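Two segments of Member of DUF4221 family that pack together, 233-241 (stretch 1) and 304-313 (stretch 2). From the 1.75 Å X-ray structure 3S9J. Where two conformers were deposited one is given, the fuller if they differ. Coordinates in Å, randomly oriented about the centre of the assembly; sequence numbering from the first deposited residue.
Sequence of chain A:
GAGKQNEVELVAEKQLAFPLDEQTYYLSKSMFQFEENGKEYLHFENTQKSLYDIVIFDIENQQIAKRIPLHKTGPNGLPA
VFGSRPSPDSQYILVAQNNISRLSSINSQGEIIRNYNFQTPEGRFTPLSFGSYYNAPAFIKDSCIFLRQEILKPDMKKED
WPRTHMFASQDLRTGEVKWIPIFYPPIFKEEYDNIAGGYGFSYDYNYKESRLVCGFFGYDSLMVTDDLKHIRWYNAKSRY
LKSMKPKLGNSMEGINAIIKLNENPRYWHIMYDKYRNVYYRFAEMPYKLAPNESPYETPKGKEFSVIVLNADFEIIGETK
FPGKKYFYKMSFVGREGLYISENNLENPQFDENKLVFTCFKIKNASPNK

Stretch 1, residues 233-241: WYNAKSRYL
Stretch 2 (304-313) FSVIVLNADF

No direct hydrogen bond joins these stretches; side-chain packing and one water hold them, burying 387 Å². Y234 lies nearest F313 (CA to CA 6.4 Å) and S238 nearest I307 (CA to CA 6.8 Å), so the chains run in opposite senses. Stretch 1 is extended through N235, then loops into a type I turn, S238 to L241; stretch 2 is a strand from F304, followed by a type I turn from N310 to F313.

At that second turn F313 adopts phi/psi 62/33. With chi1 m in both residues and chi2 -84° in Y234, -80° in F313, their flat rings suit an offset stack, centroids 4.7 Å apart and planes at 21°. F313 CB sits over one face of the tyrosine, 3.5 Å from Y234 CG. Neither carbonyl oxygen can donate to the other, so the water oxygen lies between them and donates to N235 O (2.7 Å) and F313 O (2.5 Å).

Alternate strand residues S305, I307 and L309 point toward stretch 1; I307, L309 and F313 are buried. I307 (m, t) has a branch long enough to bring CD1 3.6 Å from both A236 O and S238 N, while L309 (m, chi2 95°) places CD2 4.1 Å from A236 CB, a small methyl suited to this close packing. The S238 hydroxyl, chi1 t, suits its turn: OG accepts from Y240 N (3.0 Å). K237 directs its CA-to-CB bond away from stretch 2; chi1 to chi3 are t and chi4 is m, and NZ donates to S238 O and L241 O (2.9 Å each).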

ATOM      1  N   TRP A 233     -14.162  14.976  -3.827  1.00 35.37           N
ATOM      2  CA  TRP A 233     -12.866  15.306  -3.254  1.00 35.34           C
ATOM      3  C   TRP A 233     -13.047  15.848  -1.848  1.00 36.29           C
ATOM      4  O   TRP A 233     -13.973  16.626  -1.600  1.00 35.83           O
ATOM      5  CB  TRP A 233     -12.139  16.336  -4.115  1.00 37.06           C
ATOM      6  CG  TRP A 233     -11.796  15.845  -5.484  1.00 39.59           C
ATOM      7  CD1 TRP A 233     -12.555  15.960  -6.610  1.00 43.53           C
ATOM      8  CD2 TRP A 233     -10.605  15.168  -5.866  1.00 34.35           C
ATOM      9  NE1 TRP A 233     -11.902  15.397  -7.673  1.00 40.93           N
ATOM     10  CE2 TRP A 233     -10.702  14.898  -7.239  1.00 39.99           C
ATOM     11  CE3 TRP A 233      -9.459  14.753  -5.172  1.00 36.37           C
ATOM     12  CZ2 TRP A 233      -9.697  14.236  -7.941  1.00 40.51           C
ATOM     13  CZ3 TRP A 233      -8.448  14.099  -5.880  1.00 38.67           C
ATOM     14  CH2 TRP A 233      -8.576  13.849  -7.246  1.00 36.25           C
ATOM     15  N   TYR A 234     -12.164  15.423  -0.942  1.00 34.96           N
ATOM     16  CA  TYR A 234     -12.173  15.859   0.448  1.00 34.67           C
ATOM     17  C   TYR A 234     -10.780  16.277   0.883  1.00 36.73           C
ATOM     18  O   TYR A 234      -9.793  15.589   0.611  1.00 34.93           O
ATOM     19  CB  TYR A 234     -12.634  14.745   1.369  1.00 36.15           C
ATOM     20  CG  TYR A 234     -14.039  14.278   1.109  1.00 37.23           C
ATOM     21  CD1 TYR A 234     -15.118  14.939   1.668  1.00 40.65           C
ATOM     22  CD2 TYR A 234     -14.284  13.158   0.324  1.00 37.97           C
ATOM     23  CE1 TYR A 234     -16.412  14.513   1.439  1.00 43.66           C
ATOM     24  CE2 TYR A 234     -15.579  12.726   0.086  1.00 36.41           C
ATOM     25  CZ  TYR A 234     -16.636  13.411   0.646  1.00 44.59           C
ATOM     26  OH  TYR A 234     -17.919  12.971   0.436  1.00 45.14           O
ATOM     27  N   ASN A 235     -10.709  17.401   1.579  1.00 37.08           N
ATOM     28  CA  ASN A 235      -9.430  17.860   2.094  1.00 38.08           C
ATOM     29  C   ASN A 235      -8.857  16.884   3.111  1.00 35.05           C
ATOM     30  O   ASN A 235      -9.543  16.461   4.035  1.00 35.21           O
ATOM     31  CB  ASN A 235      -9.581  19.224   2.763  1.00 39.66           C
ATOM     32  CG  ASN A 235      -8.248  19.775   3.233  1.00 48.02           C
ATOM     33  OD1 ASN A 235      -7.982  19.838   4.429  1.00 57.51           O
ATOM     34  ND2 ASN A 235      -7.388  20.132   2.286  1.00 49.97           N
ATOM     35  N   ALA A 236      -7.586  16.543   2.956  1.00 33.92           N
ATOM     36  CA  ALA A 236      -6.928  15.627   3.867  1.00 33.34           C
ATOM     37  C   ALA A 236      -5.487  16.087   4.060  1.00 32.23           C
ATOM     38  O   ALA A 236      -4.559  15.299   3.975  1.00 31.35           O
ATOM     39  CB  ALA A 236      -6.981  14.200   3.323  1.00 31.68           C
ATOM     40  N   LYS A 237      -5.331  17.383   4.326  1.00 34.28           N
ATOM     41  CA  LYS A 237      -4.021  18.031   4.462  1.00 34.56           C
ATOM     42  C   LYS A 237      -3.524  17.934   5.895  1.00 33.86           C
ATOM     43  O   LYS A 237      -4.287  18.151   6.845  1.00 35.28           O
ATOM     44  CB  LYS A 237      -4.163  19.519   4.063  1.00 36.83           C
ATOM     45  CG  LYS A 237      -2.979  20.395   4.395  1.00 35.63           C
ATOM     46  CD  LYS A 237      -3.228  21.862   4.028  1.00 35.51           C
ATOM     47  CE  LYS A 237      -2.057  22.706   4.520  1.00 36.10           C
ATOM     48  NZ  LYS A 237      -1.849  22.666   6.005  1.00 36.20           N
ATOM     49  N   SER A 238      -2.238  17.661   6.050  1.00 30.53           N
ATOM     50  CA  SER A 238      -1.567  17.722   7.344  1.00 29.47           C
ATOM     51  C   SER A 238      -1.434  19.176   7.840  1.00 31.51           C
ATOM     52  O   SER A 238      -1.050  20.059   7.063  1.00 32.82           O
ATOM     53  CB  SER A 238      -0.159  17.171   7.233  1.00 27.70           C
ATOM     54  OG  SER A 238       0.568  17.429   8.427  1.00 29.32           O
ATOM     55  N   ARG A 239      -1.710  19.389   9.132  1.00 32.20           N
ATOM     56  CA  ARG A 239      -1.514  20.722   9.715  0.50 33.71           C
ATOM     57  C   ARG A 239      -0.041  21.130   9.776  1.00 35.00           C
ATOM     58  O   ARG A 239       0.250  22.301   9.974  1.00 31.99           O
ATOM     59  CB  ARG A 239      -2.159  20.826  11.107  0.50 35.14           C
ATOM     60  CG  ARG A 239      -1.507  19.983  12.208  0.50 34.03           C
ATOM     61  CD  ARG A 239      -2.563  19.589  13.257  0.50 41.99           C
ATOM     62  NE  ARG A 239      -3.653  18.812  12.659  0.50 37.61           N
ATOM     63  CZ  ARG A 239      -4.840  18.597  13.220  0.50 42.22           C
ATOM     64  NH1 ARG A 239      -5.126  19.096  14.411  0.50 41.59           N
ATOM     65  NH2 ARG A 239      -5.746  17.873  12.576  0.50 43.66           N
ATOM     66  N   TYR A 240       0.880  20.190   9.576  1.00 32.46           N
ATOM     67  CA  TYR A 240       2.302  20.469   9.670  1.00 34.82           C
ATOM     68  C   TYR A 240       2.939  20.757   8.329  1.00 33.85           C
ATOM     69  O   TYR A 240       4.083  21.152   8.303  1.00 37.24           O
ATOM     70  CB  TYR A 240       3.026  19.297  10.343  1.00 35.91           C
ATOM     71  CG  TYR A 240       2.439  18.991  11.691  1.00 39.48           C
ATOM     72  CD1 TYR A 240       2.578  19.900  12.736  1.00 41.92           C
ATOM     73  CD2 TYR A 240       1.720  17.814  11.928  1.00 36.82           C
ATOM     74  CE1 TYR A 240       2.033  19.670  13.969  1.00 48.99           C
ATOM     75  CE2 TYR A 240       1.150  17.578  13.186  1.00 42.21           C
ATOM     76  CZ  TYR A 240       1.330  18.510  14.204  1.00 51.34           C
ATOM     77  OH  TYR A 240       0.791  18.316  15.457  1.00 56.52           O
ATOM     78  N   LEU A 241       2.186  20.596   7.236  1.00 33.16           N
ATOM     79  CA  LEU A 241       2.713  20.762   5.876  1.00 31.43           C
ATOM     80  C   LEU A 241       2.046  21.897   5.132  1.00 33.45           C
ATOM     81  O   LEU A 241       0.854  22.138   5.267  1.00 34.01           O
ATOM     82  CB  LEU A 241       2.494  19.485   5.034  1.00 31.52           C
ATOM     83  CG  LEU A 241       3.141  18.197   5.541  1.00 32.15           C
ATOM     84  CD1 LEU A 241       2.784  17.038   4.600  1.00 28.56           C
ATOM     85  CD2 LEU A 241       4.657  18.393   5.697  1.00 29.32           C
ATOM     86  N   PHE A 304       7.082  11.573  10.480  1.00 26.21           N
ATOM     87  CA  PHE A 304       5.777  11.429   9.836  1.00 24.04           C
ATOM     88  C   PHE A 304       4.648  11.720  10.791  1.00 25.84           C
ATOM     89  O   PHE A 304       4.835  11.849  12.009  1.00 26.63           O
ATOM     90  CB  PHE A 304       5.616  10.027   9.218  1.00 25.28           C
ATOM     91  CG  PHE A 304       5.546   8.915  10.216  1.00 25.08           C
ATOM     92  CD1 PHE A 304       6.719   8.421  10.801  1.00 24.74           C
ATOM     93  CD2 PHE A 304       4.328   8.324  10.542  1.00 24.02           C
ATOM     94  CE1 PHE A 304       6.686   7.380  11.724  1.00 23.81           C
ATOM     95  CE2 PHE A 304       4.279   7.291  11.472  1.00 25.09           C
ATOM     96  CZ  PHE A 304       5.472   6.814  12.058  1.00 23.40           C
ATOM     97  N   SER A 305       3.459  11.883  10.230  1.00 24.99           N
ATOM     98  CA  SER A 305       2.271  12.004  11.013  1.00 27.56           C
ATOM     99  C   SER A 305       1.204  11.074  10.460  1.00 27.11           C
ATOM    100  O   SER A 305       1.303  10.584   9.339  1.00 27.76           O
ATOM    101  CB  SER A 305       1.759  13.453  11.020  1.00 29.51           C
ATOM    102  OG  SER A 305       1.299  13.849   9.746  1.00 28.87           O
ATOM    103  N   VAL A 306       0.166  10.882  11.262  1.00 28.37           N
ATOM    104  CA  VAL A 306      -1.041  10.191  10.828  1.00 26.68           C
ATOM    105  C   VAL A 306      -2.244  11.052  11.115  1.00 28.51           C
ATOM    106  O   VAL A 306      -2.495  11.439  12.268  1.00 29.63           O
ATOM    107  CB  VAL A 306      -1.194   8.838  11.524  1.00 27.01           C
ATOM    108  CG1 VAL A 306      -2.504   8.172  11.075  1.00 24.56           C
ATOM    109  CG2 VAL A 306       0.034   7.932  11.209  1.00 25.93           C
ATOM    110  N   ILE A 307      -2.948  11.392  10.043  1.00 28.30           N
ATOM    111  CA  ILE A 307      -4.198  12.134  10.085  1.00 28.36           C
ATOM    112  C   ILE A 307      -5.349  11.132  10.234  1.00 29.16           C
ATOM    113  O   ILE A 307      -5.404  10.143   9.507  1.00 28.50           O
ATOM    114  CB  ILE A 307      -4.411  12.924   8.774  1.00 28.54           C
ATOM    115  CG1 ILE A 307      -3.221  13.857   8.493  1.00 31.76           C
ATOM    116  CG2 ILE A 307      -5.760  13.629   8.804  1.00 29.36           C
ATOM    117  CD1 ILE A 307      -3.009  14.233   7.017  1.00 32.60           C
ATOM    118  N   VAL A 308      -6.257  11.393  11.166  1.00 31.31           N
ATOM    119  CA  VAL A 308      -7.442  10.571  11.365  1.00 31.26           C
ATOM    120  C   VAL A 308      -8.660  11.295  10.780  1.00 32.49           C
ATOM    121  O   VAL A 308      -8.913  12.444  11.113  1.00 34.49           O
ATOM    122  CB  VAL A 308      -7.687  10.261  12.859  1.00 34.72           C
ATOM    123  CG1 VAL A 308      -8.917   9.349  13.009  1.00 33.66           C
ATOM    124  CG2 VAL A 308      -6.447   9.597  13.487  1.00 32.60           C
ATOM    125  N   LEU A 309      -9.395  10.635   9.889  1.00 31.13           N
ATOM    126  CA  LEU A 309     -10.610  11.196   9.320  1.00 32.22           C
ATOM    127  C   LEU A 309     -11.778  10.291   9.702  1.00 35.05           C
ATOM    128  O   LEU A 309     -11.625   9.062   9.763  1.00 33.87           O
ATOM    129  CB  LEU A 309     -10.523  11.285   7.798  1.00 32.93           C
ATOM    130  CG  LEU A 309      -9.370  12.117   7.221  1.00 31.93           C
ATOM    131  CD1 LEU A 309      -8.131  11.246   6.863  1.00 31.03           C
ATOM    132  CD2 LEU A 309      -9.848  12.940   6.005  1.00 33.23           C
ATOM    133  N   ASN A 310     -12.939  10.881   9.951  1.00 36.49           N
ATOM    134  CA  ASN A 310     -14.109  10.067  10.255  1.00 36.53           C
ATOM    135  C   ASN A 310     -14.746   9.565   8.959  1.00 34.53           C
ATOM    136  O   ASN A 310     -14.208   9.807   7.882  1.00 34.82           O
ATOM    137  CB  ASN A 310     -15.107  10.814  11.172  1.00 35.72           C
ATOM    138  CG  ASN A 310     -15.720  12.034  10.521  1.00 39.81           C
ATOM    139  OD1 ASN A 310     -15.728  12.177   9.296  1.00 40.41           O
ATOM    140  ND2 ASN A 310     -16.269  12.918  11.349  1.00 39.59           N
ATOM    141  N   ALA A 311     -15.899   8.898   9.056  1.00 36.37           N
ATOM    142  CA  ALA A 311     -16.514   8.235   7.892  1.00 35.40           C
ATOM    143  C   ALA A 311     -17.032   9.234   6.857  1.00 39.69           C
ATOM    144  O   ALA A 311     -17.251   8.877   5.696  1.00 41.93           O
ATOM    145  CB  ALA A 311     -17.616   7.265   8.334  1.00 37.10           C
ATOM    146  N   ASP A 312     -17.196  10.492   7.270  1.00 39.78           N
ATOM    147  CA  ASP A 312     -17.619  11.548   6.369  1.00 41.05           C
ATOM    148  C   ASP A 312     -16.440  12.330   5.806  1.00 38.97           C
ATOM    149  O   ASP A 312     -16.628  13.361   5.174  1.00 39.02           O
ATOM    150  CB  ASP A 312     -18.566  12.499   7.097  1.00 44.40           C
ATOM    151  CG  ASP A 312     -19.861  11.821   7.554  1.00 50.97           C
ATOM    152  OD1 ASP A 312     -20.473  11.057   6.774  1.00 58.23           O
ATOM    153  OD2 ASP A 312     -20.272  12.081   8.700  1.00 53.06           O
ATOM    154  N   PHE A 313     -15.232  11.817   6.021  1.00 36.64           N
ATOM    155  CA  PHE A 313     -13.988  12.424   5.570  1.00 37.27           C
ATOM    156  C   PHE A 313     -13.713  13.789   6.169  1.00 38.74           C
ATOM    157  O   PHE A 313     -13.102  14.642   5.527  1.00 40.03           O
ATOM    158  CB  PHE A 313     -13.912  12.439   4.048  1.00 38.97           C
ATOM    159  CG  PHE A 313     -13.978  11.066   3.452  1.00 37.83           C
ATOM    160  CD1 PHE A 313     -12.857  10.262   3.415  1.00 35.91           C
ATOM    161  CD2 PHE A 313     -15.180  10.553   3.009  1.00 37.50           C
ATOM    162  CE1 PHE A 313     -12.929   8.981   2.882  1.00 35.11           C
ATOM    163  CE2 PHE A 313     -15.262   9.286   2.497  1.00 39.05           C
ATOM    164  CZ  PHE A 313     -14.146   8.503   2.427  1.00 36.49           C
TER
HETATM  165  O   HOH W   1     -12.022  16.865   4.921  1.00 40.49           O